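Local coordinates for protein putative mandelate racemase (PDB 2O56) that binds magnesium and probably acts as a hydro-lyase (dehydratase) of the enolase superfamily, although its substrate is not known, at residues T175-R180 against L200-M205; P255-K259 against P283-S289; Q360-Y366 against G382-T386. One frame throughout, in Å; residues are numbered along the deposited sequence.

Interaction 1. Residues T175-R180 against L200-M205; sequences TVAMDR and LGYDRM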
loop_
_atom_site.group_PDB
_atom_site.type_symbol
_atom_site.label_atom_id
_atom_site.label_comp_id
_atom_site.label_asym_id
_atom_site.label_seq_id
_atom_site.Cartn_x
_atom_site.Cartn_y
_atom_site.Cartn_z
ATOM N N THR A 175 -32.391 -14.421 11.362
ATOM C CA THR A 175 -33.750 -13.907 11.204
ATOM C C THR A 175 -34.142 -13.633 9.750
ATOM O O THR A 175 -35.270 -13.212 9.499
ATOM C CB THR A 175 -33.964 -12.627 11.983
ATOM O OG1 THR A 175 -33.074 -11.617 11.492
ATOM C CG2 THR A 175 -33.765 -12.848 13.477
ATOM N N VAL A 176 -33.226 -13.867 8.800
ATOM C CA VAL A 176 -33.469 -13.489 7.398
ATOM C C VAL A 176 -33.899 -14.660 6.502
ATOM O O VAL A 176 -34.736 -14.490 5.606
ATOM C CB VAL A 176 -32.261 -12.705 6.794
ATOM C CG1 VAL A 176 -32.427 -12.474 5.307
ATOM C CG2 VAL A 176 -32.136 -11.367 7.467
ATOM N N ALA A 177 -33.340 -15.846 6.755
ATOM C CA ALA A 177 -33.375 -16.952 5.785
ATOM C C ALA A 177 -34.671 -17.788 5.832
ATOM O O ALA A 177 -34.892 -18.661 4.990
ATOM C CB ALA A 177 -32.152 -17.844 5.960
ATOM N N MET A 178 -35.526 -17.525 6.814
ATOM C CA MET A 178 -36.882 -18.074 6.803
ATOM C C MET A 178 -37.795 -17.023 6.188
ATOM O O MET A 178 -37.826 -15.884 6.662
ATOM C CB MET A 178 -37.357 -18.377 8.234
ATOM C CG MET A 178 -38.585 -19.311 8.329
ATOM S SD MET A 178 -38.153 -21.055 8.145
ATOM C CE MET A 178 -37.164 -21.354 9.610
ATOM N N ASP A 179 -38.541 -17.378 5.148
ATOM C CA ASP A 179 -39.545 -16.431 4.627
ATOM C C ASP A 179 -40.776 -16.364 5.538
ATOM O O ASP A 179 -40.792 -16.977 6.612
ATOM C CB ASP A 179 -39.918 -16.691 3.153
ATOM C CG ASP A 179 -40.713 -17.972 2.945
ATOM O OD1 ASP A 179 -41.095 -18.636 3.926
ATOM O OD2 ASP A 179 -40.948 -18.331 1.773
ATOM N N ARG A 180 -41.808 -15.638 5.115
ATOM C CA ARG A 180 -42.978 -15.476 5.970
ATOM C C ARG A 180 -43.823 -16.742 5.999
ATOM O O ARG A 180 -44.694 -16.885 6.848
ATOM C CB ARG A 180 -43.811 -14.258 5.555
ATOM C CG ARG A 180 -44.293 -14.289 4.114
ATOM C CD ARG A 180 -44.416 -12.885 3.536
ATOM N NE ARG A 180 -45.808 -12.508 3.307
ATOM C CZ ARG A 180 -46.453 -12.662 2.150
ATOM N NH1 ARG A 180 -45.832 -13.192 1.099
ATOM N NH2 ARG A 180 -47.723 -12.282 2.043
ATOM N N LEU A 200 -38.413 -7.857 7.460
ATOM C CA LEU A 200 -38.825 -9.035 8.201
ATOM C C LEU A 200 -37.756 -9.513 9.195
ATOM O O LEU A 200 -38.028 -9.657 10.388
ATOM C CB LEU A 200 -39.190 -10.159 7.232
ATOM C CG LEU A 200 -39.735 -11.462 7.830
ATOM C CD1 LEU A 200 -40.974 -11.210 8.708
ATOM C CD2 LEU A 200 -40.060 -12.442 6.710
ATOM N N GLY A 201 -36.549 -9.754 8.685
ATOM C CA GLY A 201 -35.371 -10.023 9.504
ATOM C C GLY A 201 -35.154 -9.013 10.617
ATOM O O GLY A 201 -34.940 -9.405 11.761
ATOM N N TYR A 202 -35.215 -7.718 10.286
ATOM C CA TYR A 202 -35.063 -6.674 11.296
ATOM C C TYR A 202 -36.148 -6.718 12.381
ATOM O O TYR A 202 -35.853 -6.519 13.568
ATOM C CB TYR A 202 -35.075 -5.276 10.666
ATOM C CG TYR A 202 -35.097 -4.196 11.718
ATOM C CD1 TYR A 202 -33.921 -3.803 12.351
ATOM C CD2 TYR A 202 -36.300 -3.599 12.120
ATOM C CE1 TYR A 202 -33.934 -2.834 13.340
ATOM C CE2 TYR A 202 -36.317 -2.643 13.110
ATOM C CZ TYR A 202 -35.141 -2.264 13.714
ATOM O OH TYR A 202 -35.152 -1.306 14.697
ATOM N N ASP A 203 -37.397 -6.922 11.961
ATOM C CA ASP A 203 -38.541 -6.942 12.897
ATOM C C ASP A 203 -38.464 -8.138 13.843
ATOM O O ASP A 203 -38.724 -8.004 15.036
ATOM C CB ASP A 203 -39.871 -6.991 12.142
ATOM C CG ASP A 203 -40.211 -5.683 11.458
ATOM O OD1 ASP A 203 -39.667 -4.614 11.837
ATOM O OD2 ASP A 203 -41.021 -5.734 10.521
ATOM N N ARG A 204 -38.096 -9.302 13.316
ATOM C CA ARG A 204 -37.827 -10.459 14.171
ATOM C C ARG A 204 -36.716 -10.151 15.184
ATOM O O ARG A 204 -36.849 -10.419 16.381
ATOM C CB ARG A 204 -37.452 -11.690 13.338
ATOM C CG ARG A 204 -38.595 -12.294 12.543
ATOM C CD ARG A 204 -38.058 -13.017 11.343
ATOM N NE ARG A 204 -39.046 -13.881 10.702
ATOM C CZ ARG A 204 -38.833 -14.562 9.582
ATOM N NH1 ARG A 204 -37.666 -14.470 8.954
ATOM N NH2 ARG A 204 -39.791 -15.329 9.079
ATOM N N MET A 205 -35.634 -9.552 14.704
ATOM C CA MET A 205 -34.485 -9.277 15.558
ATOM C C MET A 205 -34.811 -8.221 16.626
ATOM O O MET A 205 -34.370 -8.330 17.775
ATOM C CB MET A 205 -33.281 -8.865 14.707
ATOM C CG MET A 205 -31.975 -8.833 15.467
ATOM S SD MET A 205 -31.167 -10.420 15.505
ATOM C CE MET A 205 -30.733 -10.621 13.774
#

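Interaction 2. Residues P255-K259 against P283-S289; sequences PAQMK and PFLENGS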
loop_
_atom_site.group_PDB
_atom_site.type_symbol
_atom_site.label_atom_id
_atom_site.label_comp_id
_atom_site.label_asym_id
_atom_site.label_seq_id
_atom_site.Cartn_x
_atom_site.Cartn_y
_atom_site.Cartn_z
ATOM N N PRO A 255 -11.177 -12.922 0.715
ATOM C CA PRO A 255 -11.136 -12.256 2.015
ATOM C C PRO A 255 -11.412 -10.756 2.007
ATOM O O PRO A 255 -11.736 -10.205 3.062
ATOM C CB PRO A 255 -9.706 -12.512 2.488
ATOM C CG PRO A 255 -9.395 -13.841 1.874
ATOM C CD PRO A 255 -9.951 -13.709 0.482
ATOM N N ALA A 256 -11.294 -10.112 0.844
ATOM C CA ALA A 256 -11.502 -8.662 0.728
ATOM C C ALA A 256 -12.959 -8.295 0.920
ATOM O O ALA A 256 -13.260 -7.180 1.349
ATOM C CB ALA A 256 -10.982 -8.123 -0.611
ATOM N N GLN A 257 -13.854 -9.239 0.610
ATOM C CA GLN A 257 -15.289 -9.031 0.770
ATOM C C GLN A 257 -15.656 -8.939 2.254
ATOM O O GLN A 257 -16.434 -8.074 2.649
ATOM C CB GLN A 257 -16.102 -10.137 0.083
ATOM C CG GLN A 257 -15.778 -10.375 -1.389
ATOM C CD GLN A 257 -15.656 -9.115 -2.212
ATOM O OE1 GLN A 257 -14.695 -8.941 -2.961
ATOM N NE2 GLN A 257 -16.630 -8.237 -2.096
ATOM N N MET A 258 -15.083 -9.824 3.072
ATOM C CA MET A 258 -15.210 -9.709 4.539
ATOM C C MET A 258 -14.743 -8.355 5.078
ATOM O O MET A 258 -15.385 -7.758 5.959
ATOM C CB MET A 258 -14.457 -10.849 5.243
ATOM C CG MET A 258 -14.880 -11.087 6.713
ATOM S SD MET A 258 -16.459 -11.949 6.911
ATOM C CE MET A 258 -16.071 -13.549 6.199
ATOM N N LYS A 259 -13.600 -7.895 4.573
ATOM C CA LYS A 259 -13.093 -6.562 4.889
ATOM C C LYS A 259 -14.067 -5.455 4.475
ATOM O O LYS A 259 -14.284 -4.502 5.234
ATOM C CB LYS A 259 -11.708 -6.360 4.281
ATOM C CG LYS A 259 -10.949 -5.101 4.711
ATOM C CD LYS A 259 -11.008 -4.823 6.187
ATOM C CE LYS A 259 -10.266 -3.529 6.526
ATOM N NZ LYS A 259 -8.918 -3.462 5.897
ATOM N N PRO A 283 -5.162 -14.359 5.951
ATOM C CA PRO A 283 -5.600 -13.108 5.298
ATOM C C PRO A 283 -6.638 -12.315 6.069
ATOM O O PRO A 283 -6.669 -11.084 5.978
ATOM C CB PRO A 283 -6.245 -13.595 4.006
ATOM C CG PRO A 283 -6.638 -14.999 4.297
ATOM C CD PRO A 283 -5.546 -15.531 5.139
ATOM N N PHE A 284 -7.486 -13.008 6.818
ATOM C CA PHE A 284 -8.464 -12.338 7.705
ATOM C C PHE A 284 -7.824 -11.677 8.917
ATOM O O PHE A 284 -8.362 -10.715 9.500
ATOM C CB PHE A 284 -9.512 -13.358 8.144
ATOM C CG PHE A 284 -10.273 -13.926 7.006
ATOM C CD1 PHE A 284 -11.343 -13.220 6.459
ATOM C CD2 PHE A 284 -9.885 -15.121 6.424
ATOM C CE1 PHE A 284 -12.047 -13.714 5.359
ATOM C CE2 PHE A 284 -10.573 -15.624 5.312
ATOM C CZ PHE A 284 -11.669 -14.916 4.790
ATOM N N LEU A 285 -6.680 -12.205 9.323
ATOM C CA LEU A 285 -5.940 -11.597 10.431
ATOM C C LEU A 285 -5.205 -10.372 9.918
ATOM O O LEU A 285 -5.230 -9.321 10.550
ATOM C CB LEU A 285 -4.961 -12.592 11.057
ATOM C CG LEU A 285 -5.582 -13.854 11.657
ATOM C CD1 LEU A 285 -4.467 -14.768 12.106
ATOM C CD2 LEU A 285 -6.446 -13.516 12.814
ATOM N N GLU A 286 -4.580 -10.513 8.755
ATOM C CA GLU A 286 -3.839 -9.418 8.141
ATOM C C GLU A 286 -4.716 -8.272 7.663
ATOM O O GLU A 286 -4.300 -7.127 7.722
ATOM C CB GLU A 286 -2.931 -9.940 7.023
ATOM C CG GLU A 286 -1.752 -10.743 7.584
ATOM C CD GLU A 286 -0.786 -11.212 6.516
ATOM O OE1 GLU A 286 -0.819 -10.687 5.382
ATOM O OE2 GLU A 286 0.008 -12.122 6.812
ATOM N N ASN A 287 -5.929 -8.572 7.216
ATOM C CA ASN A 287 -6.799 -7.532 6.698
ATOM C C ASN A 287 -7.717 -6.908 7.758
ATOM O O ASN A 287 -8.427 -5.955 7.479
ATOM C CB ASN A 287 -7.533 -7.959 5.397
ATOM C CG ASN A 287 -8.783 -8.845 5.627
ATOM O OD1 ASN A 287 -9.165 -9.155 6.743
ATOM N ND2 ASN A 287 -9.422 -9.241 4.529
ATOM N N GLY A 288 -7.688 -7.455 8.968
ATOM C CA GLY A 288 -8.416 -6.864 10.113
ATOM C C GLY A 288 -9.925 -6.987 10.035
ATOM O O GLY A 288 -10.649 -6.265 10.738
ATOM N N SER A 289 -10.424 -7.921 9.227
ATOM C CA SER A 289 -11.901 -8.023 9.025
ATOM C C SER A 289 -12.679 -8.695 10.160
ATOM O O SER A 289 -13.831 -8.333 10.438
ATOM C CB SER A 289 -12.233 -8.718 7.703
ATOM O OG SER A 289 -11.612 -9.995 7.611
#

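Interaction 3. Residues Q360-Y366 against G382-T386; sequences QTCKYNY and GQELT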
loop_
_atom_site.group_PDB
_atom_site.type_symbol
_atom_site.label_atom_id
_atom_site.label_comp_id
_atom_site.label_asym_id
_atom_site.label_seq_id
_atom_site.Cartn_x
_atom_site.Cartn_y
_atom_site.Cartn_z
ATOM N N GLN A 360 -27.194 -40.242 23.166
ATOM C CA GLN A 360 -27.151 -41.691 23.332
ATOM C C GLN A 360 -26.101 -42.350 22.447
ATOM O O GLN A 360 -25.768 -43.510 22.648
ATOM C CB GLN A 360 -28.540 -42.323 23.127
ATOM C CG GLN A 360 -28.881 -42.724 21.673
ATOM C CD GLN A 360 -30.389 -42.916 21.409
ATOM O OE1 GLN A 360 -31.195 -43.048 22.337
ATOM N NE2 GLN A 360 -30.765 -42.931 20.129
ATOM N N THR A 361 -25.571 -41.611 21.475
ATOM C CA THR A 361 -24.503 -42.133 20.616
ATOM C C THR A 361 -23.219 -42.350 21.392
ATOM O O THR A 361 -22.394 -43.168 20.986
ATOM C CB THR A 361 -24.208 -41.244 19.360
ATOM O OG1 THR A 361 -23.763 -39.943 19.760
ATOM C CG2 THR A 361 -25.433 -41.108 18.478
ATOM N N CYS A 362 -23.062 -41.643 22.516
ATOM C CA CYS A 362 -21.773 -41.622 23.230
ATOM C C CYS A 362 -21.825 -42.090 24.679
ATOM O O CYS A 362 -22.885 -42.105 25.281
ATOM C CB CYS A 362 -21.088 -40.254 23.108
ATOM S SG CYS A 362 -20.469 -39.942 21.421
ATOM N N LYS A 363 -20.674 -42.473 25.227
ATOM C CA LYS A 363 -20.605 -43.082 26.559
ATOM C C LYS A 363 -20.982 -42.152 27.709
ATOM O O LYS A 363 -21.586 -42.601 28.688
ATOM C CB LYS A 363 -19.218 -43.689 26.809
ATOM C CG LYS A 363 -19.218 -44.878 27.751
ATOM C CD LYS A 363 -17.810 -45.315 28.114
ATOM C CE LYS A 363 -17.412 -46.600 27.388
ATOM N NZ LYS A 363 -17.228 -46.396 25.922
ATOM N N TYR A 364 -20.624 -40.870 27.601
ATOM C CA TYR A 364 -20.735 -39.937 28.721
ATOM C C TYR A 364 -21.619 -38.757 28.355
ATOM O O TYR A 364 -21.622 -38.303 27.208
ATOM C CB TYR A 364 -19.348 -39.445 29.155
ATOM C CG TYR A 364 -18.378 -40.563 29.463
ATOM C CD1 TYR A 364 -18.460 -41.284 30.657
ATOM C CD2 TYR A 364 -17.382 -40.907 28.556
ATOM C CE1 TYR A 364 -17.569 -42.316 30.936
ATOM C CE2 TYR A 364 -16.491 -41.938 28.821
ATOM C CZ TYR A 364 -16.591 -42.636 30.013
ATOM O OH TYR A 364 -15.703 -43.653 30.273
ATOM N N ASN A 365 -22.389 -38.265 29.311
ATOM C CA ASN A 365 -23.309 -37.169 29.026
ATOM C C ASN A 365 -22.864 -35.905 29.734
ATOM O O ASN A 365 -23.002 -35.780 30.949
ATOM C CB ASN A 365 -24.759 -37.527 29.392
ATOM C CG ASN A 365 -25.791 -36.699 28.611
ATOM O OD1 ASN A 365 -25.443 -35.908 27.731
ATOM N ND2 ASN A 365 -27.063 -36.876 28.944
ATOM N N TYR A 366 -22.293 -34.986 28.967
ATOM C CA TYR A 366 -21.937 -33.677 29.489
ATOM C C TYR A 366 -23.003 -32.681 29.073
ATOM O O TYR A 366 -23.238 -32.453 27.882
ATOM C CB TYR A 366 -20.556 -33.251 28.989
ATOM C CG TYR A 366 -19.483 -34.274 29.276
ATOM C CD1 TYR A 366 -19.009 -34.471 30.573
ATOM C CD2 TYR A 366 -18.941 -35.045 28.255
ATOM C CE1 TYR A 366 -18.040 -35.418 30.838
ATOM C CE2 TYR A 366 -17.969 -35.994 28.511
ATOM C CZ TYR A 366 -17.522 -36.173 29.800
ATOM O OH TYR A 366 -16.547 -37.108 30.060
ATOM N N GLY A 382 -12.246 -37.514 26.762
ATOM C CA GLY A 382 -13.265 -37.831 27.772
ATOM C C GLY A 382 -14.610 -38.201 27.173
ATOM O O GLY A 382 -15.659 -38.042 27.819
ATOM N N GLN A 383 -14.575 -38.688 25.935
ATOM C CA GLN A 383 -15.775 -39.019 25.181
ATOM C C GLN A 383 -15.498 -40.129 24.181
ATOM O O GLN A 383 -14.406 -40.218 23.614
ATOM C CB GLN A 383 -16.363 -37.774 24.508
ATOM C CG GLN A 383 -17.805 -37.954 23.987
ATOM C CD GLN A 383 -18.811 -38.363 25.069
ATOM O OE1 GLN A 383 -18.830 -39.518 25.509
ATOM N NE2 GLN A 383 -19.683 -37.423 25.467
ATOM N N GLU A 384 -16.482 -41.008 24.000
ATOM C CA GLU A 384 -16.317 -42.226 23.214
ATOM C C GLU A 384 -17.698 -42.629 22.733
ATOM O O GLU A 384 -18.676 -42.440 23.448
ATOM C CB GLU A 384 -15.794 -43.369 24.100
ATOM C CG GLU A 384 -14.323 -43.304 24.473
ATOM C CD GLU A 384 -13.824 -44.593 25.097
ATOM O OE1 GLU A 384 -14.658 -45.495 25.340
ATOM O OE2 GLU A 384 -12.602 -44.697 25.346
ATOM N N LEU A 385 -17.785 -43.211 21.544
ATOM C CA LEU A 385 -19.039 -43.834 21.103
ATOM C C LEU A 385 -19.340 -45.040 22.001
ATOM O O LEU A 385 -18.418 -45.685 22.512
ATOM C CB LEU A 385 -18.904 -44.299 19.654
ATOM C CG LEU A 385 -18.824 -43.274 18.523
ATOM C CD1 LEU A 385 -18.735 -44.042 17.231
ATOM C CD2 LEU A 385 -20.054 -42.361 18.528
ATOM N N THR A 386 -20.617 -45.350 22.182
ATOM C CA THR A 386 -20.990 -46.558 22.951
ATOM C C THR A 386 -20.774 -47.793 22.104
ATOM O O THR A 386 -20.816 -47.705 20.871
ATOM C CB THR A 386 -22.472 -46.559 23.345
ATOM O OG1 THR A 386 -23.270 -46.619 22.161
ATOM C CG2 THR A 386 -22.829 -45.334 24.145
#

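Interaction 1. Residues T175-R180 against L200-M205
The guanidinium of Arg204 meets the loop 175-180 with its edge. The carbonyl oxygens of Thr175, Met178 and Asp179 all lie in or close to its plane. Leu200 CG, one turn back on the same helix, sits over the centre of one face. Arg204 NH1 is bonded twice, to Thr175 O at 2.8 Å and to Met178 O at 2.7 Å, and both bonds are fairly straight. Arg204 NH2 bonds Asp179 O at 3.1 Å and adds a weak bond to Met178 O. Thr151 O takes the NE hydrogen, so four carbonyls in all fix the rotation of the group. The chain of Arg204 is extended from CG to NE (chi2 154°, chi3 167°), which carries the guanidinium along the loop.

The contact belongs to the TIM-barrel domain of the enolase superfamily. The loop follows barrel strand 170-173 and leads toward helix 195-212, which holds Arg204; the two segments are thus parts of one beta-alpha unit. Tyr156 of helix 153-165 and Phe234 of helix 228-238 pack against Thr175.

Thr175 OG1 donates to Gly201 O at 2.9 Å. It comes from above the carbonyl plane, on the face opposite to the helical donor Met205 N. Its chi1 of 62° turns OG1 toward the helix. Gly201 CA also makes a CA-H...O contact with Thr175 O. Met205 bends at chi2 and chi3, and its CE reaches Thr175 OG1 at 3.4 Å, the two side chains crossing at about a right angle.

Interaction 2. Residues P255-K259 against P283-S289
Asn287 OD1 is held by two groups of Ser289, while ND2 of the same amide reaches across to Pro255 O. Asn287 OD1 accepts from Ser289 OG at 2.7 Å and from Ser289 N at 3.0 Å. The bond from Ser289 N closes an Asx turn. Asn287 ND2 lies 2.9 Å from Pro255 O, but this bond is bent and weak. A chi1 of 80° places the amide between its own backbone N and carbonyl carbon. The two serine bonds hold OD1 and so turn ND2 toward Pro255 O.

The backbone oxygen of Asn287 takes a bond from Lys259. Lys259 NZ donates to Asn287 O at 3.0 Å, in the carbonyl plane. The lysine chain bends at chi2 and chi4, so CD and CE also lie alongside this oxygen. Gly288, with positive phi, turns the chain as it leaves the helix. Ser289 CB then packs 3.5 Å from Lys259 N.

The rest is apolar. Pro255 CB lies over one face of the Phe284 ring, offset toward the rim, in a CH-pi contact 4.1 Å from the ring centroid. Met258 CB meets the edge of the same ring, 3.7 Å from Phe284 CE1. Pro255 CG also rests on Pro283 CB at 3.8 Å.

Pro252 and Leu290 add to the packing around Phe284. Arg282 of a neighbouring subunit packs on Pro255. The contact joins two successive outer helices of the TIM barrel, 255-264 and 277-286, and Met258 reaches inward to Leu269 and Ala271 of the strand 269-271 that connects them.

Interaction 3. Residues Q360-Y366 against G382-T386
Gln383 pairs its side-chain amide with the backbone of Tyr364. Gln383 NE2 donates to Tyr364 O at 2.8 Å in a nearly straight bond. Gln383 OE1 accepts from Tyr364 N at 3.1 Å, on a lone pair. Glu384 N, from the next residue, is a second donor to OE1 and helps fix the amide; the two bonds to Tyr364 tie the segments. CG is anti to the backbone N (chi1 -166°) and the chain bends at chi2, which lays the amide against Tyr364.

Cys362 and Leu385 form a single beta bridge. On either side of it, Lys363 N bonds Glu384 O at 2.7 Å and Thr386 N bonds Thr361 O at 3.1 Å. Cys362 SG packs on Leu385 CD2 at 3.8 Å.

Tyr366 OH donates to Gly382 O at 2.6 Å, in the carbonyl plane and on a lone pair. Lys363 and Glu384 lie side by side, and Lys363 NZ meets Glu384 OE1 at 2.8 Å in a salt bridge. OE2 has a second cation, Lys112. Thr386 is the N-cap of helix 387-392, and its OG1 bonds Thr389 OG1. Leu385 O is buried here and has no partner in the model.

Most of the bonds use backbone groups. Two lysines share the Glu384 carboxylate, which would favour its ionised form.

Overall arrangement
Along the chain the three contacts come in series: interaction 1, then interaction 2, then interaction 3. All lie in the enolase C-terminal, TIM-barrel-like region. Interactions 1 and 2 belong to the barrel, whose parallel strands 170-173, 217-221, 246-247 and 269-271 follow one another; their centres are 27 Å apart. Glu221, Glu247 and Glu273 bind the magnesium ion, and the side chains of Met205 and Met258 lie about 13 and 11 Å from it. Interaction 3 is 36 and 38 Å from the other two, centre to centre, and away from the metal. It joins loops near strand 39-44 of the N-terminal sheet. No two contacts touch; interactions 2 and 3 lie on opposite sides of the chain's centre.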